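Local coordinates for putative TOXIN related protein (Parabacteroides distasonis ATCC 8503, PDB 3K0Y), which is of unknown function but pairs a NigD-like OB domain with a NigD-like beta-sandwich domain, at residues A[133-141]-A[148-156]. Numbering follows the deposited sequence.
Sequences AHFINLIQP and YTLEFRHNA
Glu-151 OE1, lying 3.5 Å from Ile-139 CD1 on the facing strand, is held by two nitrogens of Arg-153, NE and NH2, which both reach this one oxygen, NH2 at 2.7 Å in a salt bridge. Both nitrogens approach from the same face of the carboxylate, tilted from its plane, while OE1 stays close to the guanidinium plane. The arginine chain bends at chi2 (-88°), carrying its head back toward Glu-151; Pro-141 CG packs against the other oxygen, Glu-151 OE2. The example illustrates how an antiparallel hairpin combines a regular backbone with two different faces, one mixed, with Asn-137, Glu-151 and Arg-153 beside Phe-135 and Ile-139, the other largely apolar, with Ile-136, Leu-138 and Phe-152. Strands 135-139 and 149-155 run 166° apart in direction, and Phe-135, Asn-137 and Ile-139 each form a reciprocal pair of backbone hydrogen bonds with Asn-155, Arg-153 and Glu-151 respectively.

On the largely apolar face Ile-136 CG2 reaches Phe-152 CE1 at 3.5 Å, and Leu-138 CD2 meets Leu-150 CD1 at 3.8 Å. Toward one end, His-134 ND1 and His-154 NE2 share a hydrogen bond of 2.8 Å, neither ring lying over the other's face, with planes 44° apart. Ala-156 CA lies over the face of the His-134 ring, in a CH-pi contact, and the NE2 of the same ring is hydrogen-bonded to Asp-159 OD2.

Arg-153 has a second acidic partner, Asp-98, which its NH1 meets in a salt bridge, and Tyr-101 of helix 97-101 covers Asn-137, Ile-139 and Arg-153. Ile-136, Leu-138, Phe-152 and His-154 instead face strand 119-128 of the other sheet, as expected of a beta sandwich, while strand 184-192 continues the sheet beside 149-155.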
loop_
_atom_site.group_PDB
_atom_site.type_symbol
_atom_site.label_atom_id
_atom_site.label_comp_id
_atom_site.label_asym_id
_atom_site.label_seq_id
_atom_site.Cartn_x
_atom_site.Cartn_y
_atom_site.Cartn_z
ATOM N N ALA A 133 4.175 8.042 -17.424
ATOM C CA ALA A 133 4.078 7.552 -16.077
ATOM C C ALA A 133 2.710 7.932 -15.452
ATOM O O ALA A 133 2.252 9.057 -15.596
ATOM C CB ALA A 133 5.263 8.170 -15.265
ATOM N N HIS A 134 2.055 6.980 -14.792
ATOM C CA HIS A 134 0.790 7.228 -14.114
ATOM C C HIS A 134 1.045 7.667 -12.658
ATOM O O HIS A 134 1.964 7.184 -12.040
ATOM C CB HIS A 134 -0.079 5.980 -14.129
ATOM C CG HIS A 134 -0.448 5.498 -15.494
ATOM N ND1 HIS A 134 -1.519 4.658 -15.712
ATOM C CD2 HIS A 134 0.125 5.709 -16.712
ATOM C CE1 HIS A 134 -1.606 4.398 -17.011
ATOM N NE2 HIS A 134 -0.623 5.029 -17.636
ATOM N N PHE A 135 0.221 8.586 -12.142
ATOM C CA PHE A 135 0.327 9.129 -10.783
ATOM C C PHE A 135 -0.710 8.411 -9.926
ATOM O O PHE A 135 -1.876 8.459 -10.252
ATOM C CB PHE A 135 -0.018 10.608 -10.861
ATOM C CG PHE A 135 0.384 11.448 -9.677
ATOM C CD1 PHE A 135 1.500 11.155 -8.903
ATOM C CD2 PHE A 135 -0.296 12.637 -9.454
ATOM C CE1 PHE A 135 1.918 11.992 -7.876
ATOM C CE2 PHE A 135 0.087 13.505 -8.418
ATOM C CZ PHE A 135 1.226 13.178 -7.627
ATOM N N ILE A 136 -0.269 7.814 -8.822
ATOM C CA ILE A 136 -1.055 6.896 -7.983
ATOM C C ILE A 136 -1.085 7.513 -6.592
ATOM O O ILE A 136 -0.031 7.766 -6.007
ATOM C CB ILE A 136 -0.365 5.492 -7.856
ATOM C CG1 ILE A 136 -0.022 4.896 -9.213
ATOM C CG2 ILE A 136 -1.231 4.492 -7.160
ATOM C CD1 ILE A 136 -1.292 4.678 -10.097
ATOM N N ASN A 137 -2.275 7.764 -6.062
ATOM C CA ASN A 137 -2.376 8.386 -4.740
ATOM C C ASN A 137 -3.571 7.931 -3.903
ATOM O O ASN A 137 -4.550 7.418 -4.410
ATOM C CB ASN A 137 -2.487 9.904 -4.881
ATOM C CG ASN A 137 -1.194 10.541 -5.291
ATOM O OD1 ASN A 137 -0.295 10.701 -4.477
ATOM N ND2 ASN A 137 -1.084 10.878 -6.568
ATOM N N LEU A 138 -3.476 8.204 -2.625
ATOM C CA LEU A 138 -4.571 7.986 -1.686
ATOM C C LEU A 138 -4.762 9.319 -0.960
ATOM O O LEU A 138 -3.792 9.849 -0.407
ATOM C CB LEU A 138 -4.178 6.918 -0.688
ATOM C CG LEU A 138 -5.296 6.426 0.230
ATOM C CD1 LEU A 138 -6.277 5.593 -0.566
ATOM C CD2 LEU A 138 -4.679 5.629 1.399
ATOM N N ILE A 139 -5.978 9.850 -0.992
ATOM C CA ILE A 139 -6.285 11.137 -0.373
ATOM C C ILE A 139 -7.490 11.100 0.523
ATOM O O ILE A 139 -8.333 10.189 0.445
ATOM C CB ILE A 139 -6.507 12.217 -1.392
ATOM C CG1 ILE A 139 -7.821 12.009 -2.161
ATOM C CG2 ILE A 139 -5.284 12.294 -2.336
ATOM C CD1 ILE A 139 -8.128 13.168 -3.140
ATOM N N GLN A 140 -7.556 12.079 1.420
ATOM C CA GLN A 140 -8.754 12.228 2.287
ATOM C C GLN A 140 -9.551 13.415 1.800
ATOM O O GLN A 140 -9.118 14.553 2.016
ATOM C CB GLN A 140 -8.329 12.496 3.736
ATOM C CG GLN A 140 -7.699 11.344 4.448
ATOM C CD GLN A 140 -7.146 11.768 5.791
ATOM O OE1 GLN A 140 -6.178 12.520 5.865
ATOM N NE2 GLN A 140 -7.732 11.266 6.856
ATOM N N PRO A 141 -10.703 13.198 1.148
ATOM C CA PRO A 141 -11.416 14.389 0.726
ATOM C C PRO A 141 -11.871 15.331 1.882
ATOM O O PRO A 141 -12.062 16.462 1.637
ATOM C CB PRO A 141 -12.663 13.814 0.040
ATOM C CG PRO A 141 -12.781 12.481 0.559
ATOM C CD PRO A 141 -11.422 11.999 0.741
ATOM N N TYR A 148 -11.705 8.685 8.133
ATOM C CA TYR A 148 -11.515 7.293 7.726
ATOM C C TYR A 148 -12.141 6.963 6.396
ATOM O O TYR A 148 -12.340 5.784 6.099
ATOM C CB TYR A 148 -12.046 6.370 8.807
ATOM C CG TYR A 148 -11.347 6.598 10.104
ATOM C CD1 TYR A 148 -9.995 6.314 10.228
ATOM C CD2 TYR A 148 -12.011 7.149 11.204
ATOM C CE1 TYR A 148 -9.321 6.529 11.418
ATOM C CE2 TYR A 148 -11.342 7.349 12.431
ATOM C CZ TYR A 148 -10.002 7.042 12.518
ATOM O OH TYR A 148 -9.293 7.222 13.664
ATOM N N THR A 149 -12.458 7.993 5.611
ATOM C CA THR A 149 -12.980 7.830 4.261
ATOM C C THR A 149 -11.854 8.351 3.348
ATOM O O THR A 149 -11.430 9.537 3.437
ATOM C CB THR A 149 -14.323 8.589 3.978
ATOM O OG1 THR A 149 -15.391 8.096 4.812
ATOM C CG2 THR A 149 -14.742 8.441 2.497
ATOM N N LEU A 150 -11.373 7.467 2.472
ATOM C CA LEU A 150 -10.268 7.765 1.570
ATOM C C LEU A 150 -10.660 7.553 0.124
ATOM O O LEU A 150 -11.646 6.867 -0.165
ATOM C CB LEU A 150 -9.074 6.922 1.929
ATOM C CG LEU A 150 -8.616 6.946 3.383
ATOM C CD1 LEU A 150 -7.724 5.701 3.672
ATOM C CD2 LEU A 150 -7.830 8.193 3.665
ATOM N N GLU A 151 -9.900 8.174 -0.788
ATOM C CA GLU A 151 -10.087 7.960 -2.210
ATOM C C GLU A 151 -8.765 7.511 -2.838
ATOM O O GLU A 151 -7.730 8.151 -2.657
ATOM C CB GLU A 151 -10.519 9.235 -2.914
ATOM C CG GLU A 151 -11.792 9.786 -2.507
ATOM C CD GLU A 151 -12.146 11.128 -3.212
ATOM O OE1 GLU A 151 -11.289 11.763 -3.868
ATOM O OE2 GLU A 151 -13.311 11.524 -3.090
ATOM N N PHE A 152 -8.812 6.413 -3.566
ATOM C CA PHE A 152 -7.704 5.935 -4.315
ATOM C C PHE A 152 -7.818 6.581 -5.670
ATOM O O PHE A 152 -8.796 6.426 -6.359
ATOM C CB PHE A 152 -7.733 4.411 -4.443
ATOM C CG PHE A 152 -6.672 3.862 -5.351
ATOM C CD1 PHE A 152 -5.334 4.034 -5.042
ATOM C CD2 PHE A 152 -7.002 3.212 -6.508
ATOM C CE1 PHE A 152 -4.348 3.546 -5.881
ATOM C CE2 PHE A 152 -6.032 2.695 -7.348
ATOM C CZ PHE A 152 -4.688 2.852 -7.034
ATOM N N ARG A 153 -6.782 7.296 -6.057
ATOM C CA ARG A 153 -6.789 8.107 -7.251
ATOM C C ARG A 153 -5.706 7.652 -8.243
ATOM O O ARG A 153 -4.602 7.221 -7.839
ATOM C CB ARG A 153 -6.548 9.541 -6.804
ATOM C CG ARG A 153 -7.656 10.086 -5.945
ATOM C CD ARG A 153 -8.624 10.662 -6.872
ATOM N NE ARG A 153 -9.624 11.491 -6.244
ATOM C CZ ARG A 153 -10.391 12.316 -6.933
ATOM N NH1 ARG A 153 -10.247 12.415 -8.236
ATOM N NH2 ARG A 153 -11.318 13.006 -6.318
ATOM N N HIS A 154 -6.058 7.712 -9.536
ATOM C CA HIS A 154 -5.203 7.295 -10.634
ATOM C C HIS A 154 -5.303 8.315 -11.746
ATOM O O HIS A 154 -6.425 8.616 -12.229
ATOM C CB HIS A 154 -5.607 5.901 -11.092
ATOM C CG HIS A 154 -5.014 5.450 -12.399
ATOM N ND1 HIS A 154 -5.799 5.157 -13.486
ATOM C CD2 HIS A 154 -3.746 5.143 -12.762
ATOM C CE1 HIS A 154 -5.038 4.742 -14.486
ATOM N NE2 HIS A 154 -3.781 4.735 -14.077
ATOM N N ASN A 155 -4.146 8.879 -12.106
ATOM C CA ASN A 155 -4.039 9.753 -13.288
ATOM C C ASN A 155 -3.133 9.119 -14.327
ATOM O O ASN A 155 -1.950 8.970 -14.087
ATOM C CB ASN A 155 -3.432 11.096 -12.903
ATOM C CG ASN A 155 -3.855 12.225 -13.823
ATOM O OD1 ASN A 155 -4.091 12.032 -14.997
ATOM N ND2 ASN A 155 -3.965 13.410 -13.264
ATOM N N ALA A 156 -3.698 8.779 -15.477
ATOM C CA ALA A 156 -2.975 8.246 -16.652
ATOM C C ALA A 156 -2.459 9.337 -17.620
ATOM O O ALA A 156 -1.745 9.020 -18.597
ATOM C CB ALA A 156 -3.905 7.296 -17.431
#